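Local coordinates for protein 4-carboxymuconolactone decarboxylase (Sinorhizobium meliloti, PDB 4G9Q) that probably has peroxiredoxin-type activity, as a trimeric, all-helical member of the carboxymuconolactone decarboxylase family, at residues Ala238-Ile241 with Thr242-Phe246; Asn225-Asp229 with Asn230-Glu234; Ser108-Ser111 with Glu112-His116. All blocks are in the same frame, centred on the assembly; numbering follows the deposited sequence.

How the contacts relate
Along the chain the order is contact 3, contact 2, contact 1. Contact 3 lies within helix 107-120, in the first of the chain's two carboxymuconolactone decarboxylase family regions; contacts 1 and 2 belong to the second. Contact 2 ends helix 220-229 and leads directly into helix 234-248, which carries contact 1, and their centres are 16 Å apart. Contact 3 sits on the opposite side of the chain's centre from contact 1, with 21 Å between centres, and its nearest atoms stay about 8 Å from those of contact 2. Contacts 1 and 3 are buried and each meets a different neighbouring subunit of the trimer, whereas contact 2 touches no other protein chain.

Contact 1: residues Ala238-Ile241 with Thr242-Phe246; sequences AEVI and THLAF
Thr242 reaches back one turn to Ala238 within helix 234-248, adding a side-chain bond to the ordinary i to i+4 backbone pattern of an alpha helix. Ala238 O accepts twice: from Thr242 OG1 at 2.8 Å and from Thr242 N at 3.0 Å. The two donors come from opposite faces of the carbonyl plane, tilted 34° and 24° from it, so the oxygen is gripped from both. A first torsion of -56° sets OG1 beside the backbone N and makes this possible. An alanine here would lose the hydroxyl bond and is likely to leave the Ala238 carbonyl held from one face of its plane by Thr242 N, without the second donor, while thinning the packing on Leu180 of the second subunit. The carbonyl of Ile241 receives a weak bond from Ala245 N, and the Ile241 side chain packs on Ala253 and Ala260 of helix 250-267. Val240 lies on another face, against Leu205 and Val79. Its carbonyl is bonded by Leu244 N, and the side chains of Val240 and Leu244 run side by side in the same direction. Val240 CG1, anti to its own nitrogen, meets Leu244 CD1 at 3.9 Å.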
loop_
_atom_site.group_PDB
_atom_site.type_symbol
_atom_site.label_atom_id
_atom_site.label_comp_id
_atom_site.label_asym_id
_atom_site.label_seq_id
_atom_site.Cartn_x
_atom_site.Cartn_y
_atom_site.Cartn_z
ATOM N N ALA A 238 4.720 -22.708 3.921
ATOM C CA ALA A 238 4.474 -22.751 2.480
ATOM C C ALA A 238 2.993 -22.509 2.185
ATOM O O ALA A 238 2.654 -21.830 1.217
ATOM C CB ALA A 238 4.936 -24.083 1.894
ATOM N N GLU A 239 2.118 -23.058 3.026
ATOM C CA GLU A 239 0.675 -22.848 2.875
ATOM C C GLU A 239 0.288 -21.399 3.149
ATOM O O GLU A 239 -0.624 -20.878 2.510
ATOM C CB GLU A 239 -0.133 -23.787 3.781
ATOM C CG GLU A 239 -0.038 -25.277 3.412
ATOM C CD GLU A 239 -0.706 -25.637 2.084
ATOM O OE1 GLU A 239 -1.660 -24.950 1.657
ATOM O OE2 GLU A 239 -0.279 -26.638 1.470
ATOM N N VAL A 240 0.973 -20.764 4.101
ATOM C CA VAL A 240 0.751 -19.341 4.410
ATOM C C VAL A 240 1.040 -18.487 3.169
ATOM O O VAL A 240 0.220 -17.666 2.756
ATOM C CB VAL A 240 1.610 -18.865 5.617
ATOM C CG1 VAL A 240 1.543 -17.350 5.769
ATOM C CG2 VAL A 240 1.150 -19.544 6.903
ATOM N N ILE A 241 2.201 -18.712 2.565
ATOM C CA ILE A 241 2.588 -18.000 1.350
ATOM C C ILE A 241 1.575 -18.262 0.233
ATOM O O ILE A 241 1.182 -17.341 -0.482
ATOM C CB ILE A 241 4.019 -18.375 0.905
ATOM C CG1 ILE A 241 5.026 -17.956 1.985
ATOM C CG2 ILE A 241 4.367 -17.728 -0.436
ATOM C CD1 ILE A 241 6.443 -18.478 1.772
ATOM N N THR A 242 1.154 -19.517 0.099
ATOM C CA THR A 242 0.198 -19.908 -0.942
ATOM C C THR A 242 -1.167 -19.233 -0.746
ATOM O O THR A 242 -1.755 -18.698 -1.694
ATOM C CB THR A 242 0.071 -21.441 -1.007
ATOM O OG1 THR A 242 1.372 -22.003 -1.214
ATOM C CG2 THR A 242 -0.859 -21.874 -2.145
ATOM N N HIS A 243 -1.653 -19.237 0.494
ATOM C CA HIS A 243 -2.911 -18.584 0.846
ATOM C C HIS A 243 -2.857 -17.089 0.506
ATOM O O HIS A 243 -3.807 -16.525 -0.050
ATOM C CB HIS A 243 -3.186 -18.803 2.338
ATOM C CG HIS A 243 -4.567 -18.430 2.767
ATOM N ND1 HIS A 243 -5.639 -19.294 2.660
ATOM C CD2 HIS A 243 -5.051 -17.298 3.329
ATOM C CE1 HIS A 243 -6.724 -18.704 3.131
ATOM N NE2 HIS A 243 -6.395 -17.489 3.536
ATOM N N LEU A 244 -1.721 -16.470 0.810
ATOM C CA LEU A 244 -1.539 -15.039 0.610
ATOM C C LEU A 244 -1.383 -14.622 -0.852
ATOM O O LEU A 244 -1.563 -13.449 -1.173
ATOM C CB LEU A 244 -0.360 -14.532 1.442
ATOM C CG LEU A 244 -0.615 -14.528 2.951
ATOM C CD1 LEU A 244 0.661 -14.155 3.697
ATOM C CD2 LEU A 244 -1.757 -13.580 3.308
ATOM N N ALA A 245 -1.052 -15.562 -1.735
ATOM C CA ALA A 245 -1.060 -15.262 -3.175
ATOM C C ALA A 245 -2.439 -14.760 -3.600
ATOM O O ALA A 245 -2.561 -13.854 -4.429
ATOM C CB ALA A 245 -0.674 -16.485 -3.987
ATOM N N PHE A 246 -3.474 -15.340 -3.004
ATOM C CA PHE A 246 -4.849 -14.977 -3.333
ATOM C C PHE A 246 -5.288 -13.694 -2.651
ATOM O O PHE A 246 -5.885 -12.826 -3.288
ATOM C CB PHE A 246 -5.799 -16.140 -3.025
ATOM C CG PHE A 246 -5.501 -17.371 -3.829
ATOM C CD1 PHE A 246 -6.204 -17.634 -5.007
ATOM C CD2 PHE A 246 -4.485 -18.240 -3.445
ATOM C CE1 PHE A 246 -5.914 -18.756 -5.769
ATOM C CE2 PHE A 246 -4.184 -19.364 -4.206
ATOM C CZ PHE A 246 -4.902 -19.620 -5.374
#

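Contact 2: residues Asn225-Asp229 with Asn230-Glu234; sequences NKALD and NGLSE
Asn230 N bonds to Lys226 O at 2.8 Å, closing the last turn of helix 220-229 before Gly231 takes the chain out with a positive phi of 116°. This is a Schellman motif: Leu232 N returns to Ala227 O at 2.9 Å, and Gly231 N reaches Leu228 O from above the carbonyl plane. A side chain on Gly231 would be pressed against the preceding carbonyl oxygen. Leu232 CD2 rests on Ala227 CB at 3.9 Å, while Leu228 CD2 lies over Leu232 O and touches Glu234 CG. One water donates to both Leu228 O and Leu232 O, spanning the turn. The Lys226 chain passes Asn230 with CG 3.8 Å from ND2, then bends at its last torsion (62°). Two waters there accept from NZ; one also accepts from Asn230 ND2, and the other donates to Asn230 OD1. Further out, Trp193 makes a cation-pi contact with Lys226, Arg267 pairs with Asp229 and Arg268 with Glu234. Lys226 O, Ala227 O and Leu228 O are thus met by backbone donors beyond the helix, the last also by water, and the lysine ammonium addresses both ends of the Asn230 amide through water alone.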
loop_
_atom_site.group_PDB
_atom_site.type_symbol
_atom_site.label_atom_id
_atom_site.label_comp_id
_atom_site.label_asym_id
_atom_site.label_seq_id
_atom_site.Cartn_x
_atom_site.Cartn_y
_atom_site.Cartn_z
ATOM N N ASN A 225 12.234 -17.322 10.643
ATOM C CA ASN A 225 13.063 -18.103 11.557
ATOM C C ASN A 225 12.407 -18.201 12.925
ATOM O O ASN A 225 12.327 -19.278 13.506
ATOM C CB ASN A 225 14.467 -17.512 11.681
ATOM C CG ASN A 225 15.384 -17.949 10.563
ATOM O OD1 ASN A 225 15.961 -17.121 9.859
ATOM N ND2 ASN A 225 15.533 -19.256 10.400
ATOM N N LYS A 226 11.909 -17.070 13.418
ATOM C CA LYS A 226 11.229 -17.029 14.709
ATOM C C LYS A 226 9.974 -17.911 14.725
ATOM O O LYS A 226 9.736 -18.631 15.692
ATOM C CB LYS A 226 10.906 -15.580 15.087
ATOM C CG LYS A 226 10.565 -15.369 16.555
ATOM C CD LYS A 226 10.469 -13.880 16.884
ATOM C CE LYS A 226 10.026 -13.637 18.330
ATOM N NZ LYS A 226 10.985 -14.194 19.337
ATOM N N ALA A 227 9.196 -17.868 13.643
ATOM C CA ALA A 227 7.995 -18.695 13.503
ATOM C C ALA A 227 8.328 -20.184 13.533
ATOM O O ALA A 227 7.649 -20.970 14.195
ATOM C CB ALA A 227 7.260 -18.347 12.203
ATOM N N LEU A 228 9.377 -20.560 12.806
ATOM C CA LEU A 228 9.814 -21.951 12.756
ATOM C C LEU A 228 10.353 -22.388 14.119
ATOM O O LEU A 228 10.022 -23.479 14.583
ATOM C CB LEU A 228 10.846 -22.160 11.641
ATOM C CG LEU A 228 10.348 -21.935 10.202
ATOM C CD1 LEU A 228 11.519 -21.852 9.239
ATOM C CD2 LEU A 228 9.347 -23.009 9.740
ATOM N N ASP A 229 11.145 -21.521 14.758
ATOM C CA ASP A 229 11.605 -21.740 16.143
ATOM C C ASP A 229 10.420 -21.924 17.091
ATOM O O ASP A 229 10.473 -22.750 18.008
ATOM C CB ASP A 229 12.458 -20.568 16.653
ATOM C CG ASP A 229 13.818 -20.460 15.972
ATOM O OD1 ASP A 229 14.233 -21.386 15.240
ATOM O OD2 ASP A 229 14.479 -19.417 16.173
ATOM N N ASN A 230 9.356 -21.150 16.861
ATOM C CA ASN A 230 8.162 -21.179 17.707
ATOM C C ASN A 230 7.195 -22.331 17.414
ATOM O O ASN A 230 6.189 -22.499 18.109
ATOM C CB ASN A 230 7.431 -19.827 17.661
ATOM C CG ASN A 230 8.180 -18.726 18.404
ATOM O OD1 ASN A 230 9.091 -18.995 19.192
ATOM N ND2 ASN A 230 7.793 -17.473 18.157
ATOM N N GLY A 231 7.488 -23.120 16.384
ATOM C CA GLY A 231 6.716 -24.334 16.130
ATOM C C GLY A 231 5.915 -24.414 14.842
ATOM O O GLY A 231 5.290 -25.440 14.571
ATOM N N LEU A 232 5.920 -23.351 14.042
ATOM C CA LEU A 232 5.267 -23.403 12.731
ATOM C C LEU A 232 6.080 -24.345 11.847
ATOM O O LEU A 232 7.304 -24.262 11.836
ATOM C CB LEU A 232 5.201 -22.008 12.104
ATOM C CG LEU A 232 4.360 -21.824 10.835
ATOM C CD1 LEU A 232 2.870 -21.822 11.156
ATOM C CD2 LEU A 232 4.757 -20.539 10.122
ATOM N N SER A 233 5.419 -25.253 11.132
ATOM C CA SER A 233 6.161 -26.175 10.262
ATOM C C SER A 233 6.484 -25.514 8.932
ATOM O O SER A 233 5.846 -24.529 8.545
ATOM C CB SER A 233 5.392 -27.482 10.041
ATOM O OG SER A 233 4.247 -27.270 9.237
ATOM N N GLU A 234 7.476 -26.057 8.234
ATOM C CA GLU A 234 7.839 -25.546 6.915
ATOM C C GLU A 234 6.692 -25.668 5.910
ATOM O O GLU A 234 6.482 -24.761 5.097
ATOM C CB GLU A 234 9.100 -26.232 6.394
ATOM C CG GLU A 234 10.348 -25.886 7.205
ATOM C CD GLU A 234 11.634 -26.367 6.563
ATOM O OE1 GLU A 234 11.565 -27.042 5.514
ATOM O OE2 GLU A 234 12.721 -26.069 7.112
HETATM O O HOH W 1 8.569 -15.845 20.383
HETATM O O HOH W 2 11.360 -17.126 19.508
HETATM O O HOH W 3 9.217 -25.629 13.048
#

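Contact 3: residues Ser108-Ser111 with Glu112-His116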
loop_
_atom_site.group_PDB
_atom_site.type_symbol
_atom_site.label_atom_id
_atom_site.label_comp_id
_atom_site.label_asym_id
_atom_site.label_seq_id
_atom_site.Cartn_x
_atom_site.Cartn_y
_atom_site.Cartn_z
ATOM N N SER A 108 -10.137 -13.125 22.008
ATOM C CA SER A 108 -8.913 -12.558 22.584
ATOM C C SER A 108 -7.749 -12.590 21.590
ATOM O O SER A 108 -6.884 -11.712 21.614
ATOM C CB SER A 108 -8.538 -13.280 23.882
ATOM O OG SER A 108 -8.289 -14.656 23.657
ATOM N N GLU A 109 -7.741 -13.596 20.718
ATOM C CA GLU A 109 -6.701 -13.728 19.690
ATOM C C GLU A 109 -6.876 -12.691 18.572
ATOM O O GLU A 109 -5.893 -12.124 18.082
ATOM C CB GLU A 109 -6.668 -15.155 19.146
ATOM C CG GLU A 109 -6.103 -16.158 20.163
ATOM C CD GLU A 109 -6.266 -17.600 19.731
ATOM O OE1 GLU A 109 -7.276 -17.918 19.071
ATOM O OE2 GLU A 109 -5.381 -18.421 20.062
ATOM N N ILE A 110 -8.125 -12.431 18.192
ATOM C CA ILE A 110 -8.434 -11.372 17.227
ATOM C C ILE A 110 -8.056 -10.023 17.836
ATOM O O ILE A 110 -7.387 -9.211 17.196
ATOM C CB ILE A 110 -9.931 -11.394 16.801
ATOM C CG1 ILE A 110 -10.244 -12.718 16.095
ATOM C CG2 ILE A 110 -10.273 -10.177 15.921
ATOM C CD1 ILE A 110 -11.683 -12.868 15.616
ATOM N N SER A 111 -8.475 -9.813 19.082
ATOM C CA SER A 111 -8.132 -8.618 19.847
ATOM C C SER A 111 -6.623 -8.377 19.847
ATOM O O SER A 111 -6.152 -7.257 19.568
ATOM C CB SER A 111 -8.655 -8.765 21.284
ATOM O OG SER A 111 -8.394 -7.603 22.042
ATOM N N GLU A 112 -5.862 -9.431 20.140
ATOM C CA GLU A 112 -4.405 -9.314 20.222
ATOM C C GLU A 112 -3.752 -9.112 18.856
ATOM O O GLU A 112 -2.734 -8.427 18.752
ATOM C CB GLU A 112 -3.804 -10.520 20.955
ATOM C CG GLU A 112 -2.317 -10.378 21.300
ATOM C CD GLU A 112 -2.021 -9.262 22.295
ATOM O OE1 GLU A 112 -2.973 -8.677 22.869
ATOM O OE2 GLU A 112 -0.827 -8.970 22.505
ATOM N N THR A 113 -4.344 -9.687 17.808
ATOM C CA THR A 113 -3.818 -9.503 16.451
ATOM C C THR A 113 -3.864 -8.028 16.054
ATOM O O THR A 113 -2.905 -7.493 15.485
ATOM C CB THR A 113 -4.580 -10.375 15.432
ATOM O OG1 THR A 113 -4.364 -11.750 15.759
ATOM C CG2 THR A 113 -4.086 -10.118 14.003
ATOM N N ILE A 114 -4.977 -7.382 16.375
ATOM C CA ILE A 114 -5.155 -5.951 16.126
ATOM C C ILE A 114 -4.079 -5.132 16.855
ATOM O O ILE A 114 -3.425 -4.284 16.251
ATOM C CB ILE A 114 -6.596 -5.508 16.475
ATOM C CG1 ILE A 114 -7.569 -6.192 15.503
ATOM C CG2 ILE A 114 -6.737 -3.982 16.411
ATOM C CD1 ILE A 114 -9.022 -6.206 15.944
ATOM N N THR A 115 -3.873 -5.414 18.140
ATOM C CA THR A 115 -2.863 -4.696 18.918
ATOM C C THR A 115 -1.454 -4.929 18.380
ATOM O O THR A 115 -0.656 -3.990 18.274
ATOM C CB THR A 115 -2.950 -5.071 20.402
ATOM O OG1 THR A 115 -4.242 -4.692 20.889
ATOM C CG2 THR A 115 -1.873 -4.363 21.215
ATOM N N HIS A 116 -1.157 -6.181 18.042
ATOM C CA HIS A 116 0.136 -6.534 17.491
ATOM C C HIS A 116 0.402 -5.786 16.190
ATOM O O HIS A 116 1.496 -5.260 15.979
ATOM C CB HIS A 116 0.231 -8.046 17.252
ATOM C CG HIS A 116 1.611 -8.501 16.904
ATOM N ND1 HIS A 116 2.616 -8.596 17.841
ATOM C CD2 HIS A 116 2.161 -8.864 15.720
ATOM C CE1 HIS A 116 3.729 -8.994 17.249
ATOM N NE2 HIS A 116 3.478 -9.168 15.963
HETATM O O HOH W 4 -5.112 -6.583 22.443
#
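Four i to i+4 backbone bonds join Ser108-Ser111 to Glu112-His116, from Glu112 N to Ser108 O through Thr115 N to Ser111 O, and the 3.3 Å of that last N to O pair makes it the longest of the four. Glu109 O has a second donor, since Thr113 OG1 bonds to it at 2.8 Å while Thr113 N approaches from the opposite face of the carbonyl plane. Hydroxyl and amide are tilted alike from that plane, by about 30°. With chi1 at -64°, OG1 stands beside the backbone N and thus faces back along the helix. Ile110 and Ile114 slant across one another, CG2 of Ile110 lying 4.2 Å from CD1 of Ile114, and both pack on Val133 of helix 130-139. All this lies within helix 107-120 of an all-alpha subunit, where most of the touching residues are buried. The third subunit also reaches this stretch: Ser111 OG bonds to Val49 O of that chain, Ile114 packs on the same Val49 and Thr115 on its Ala50. A water links Ser111, Glu112 and Thr115 internally, donating to Glu112 OE1 at 3.0 Å and weakly to Ser111 O, and hydrogen-bonding to Thr115 OG1 at 2.6 Å. The Glu112 chain bends at chi2 (65°), bringing OE1 to that water, and its other oxygen forms salt bridges with Arg195 and Arg203. Glu109 turns elsewhere, with OE2 paired to Arg74 and OE1 accepting from Lys106 N.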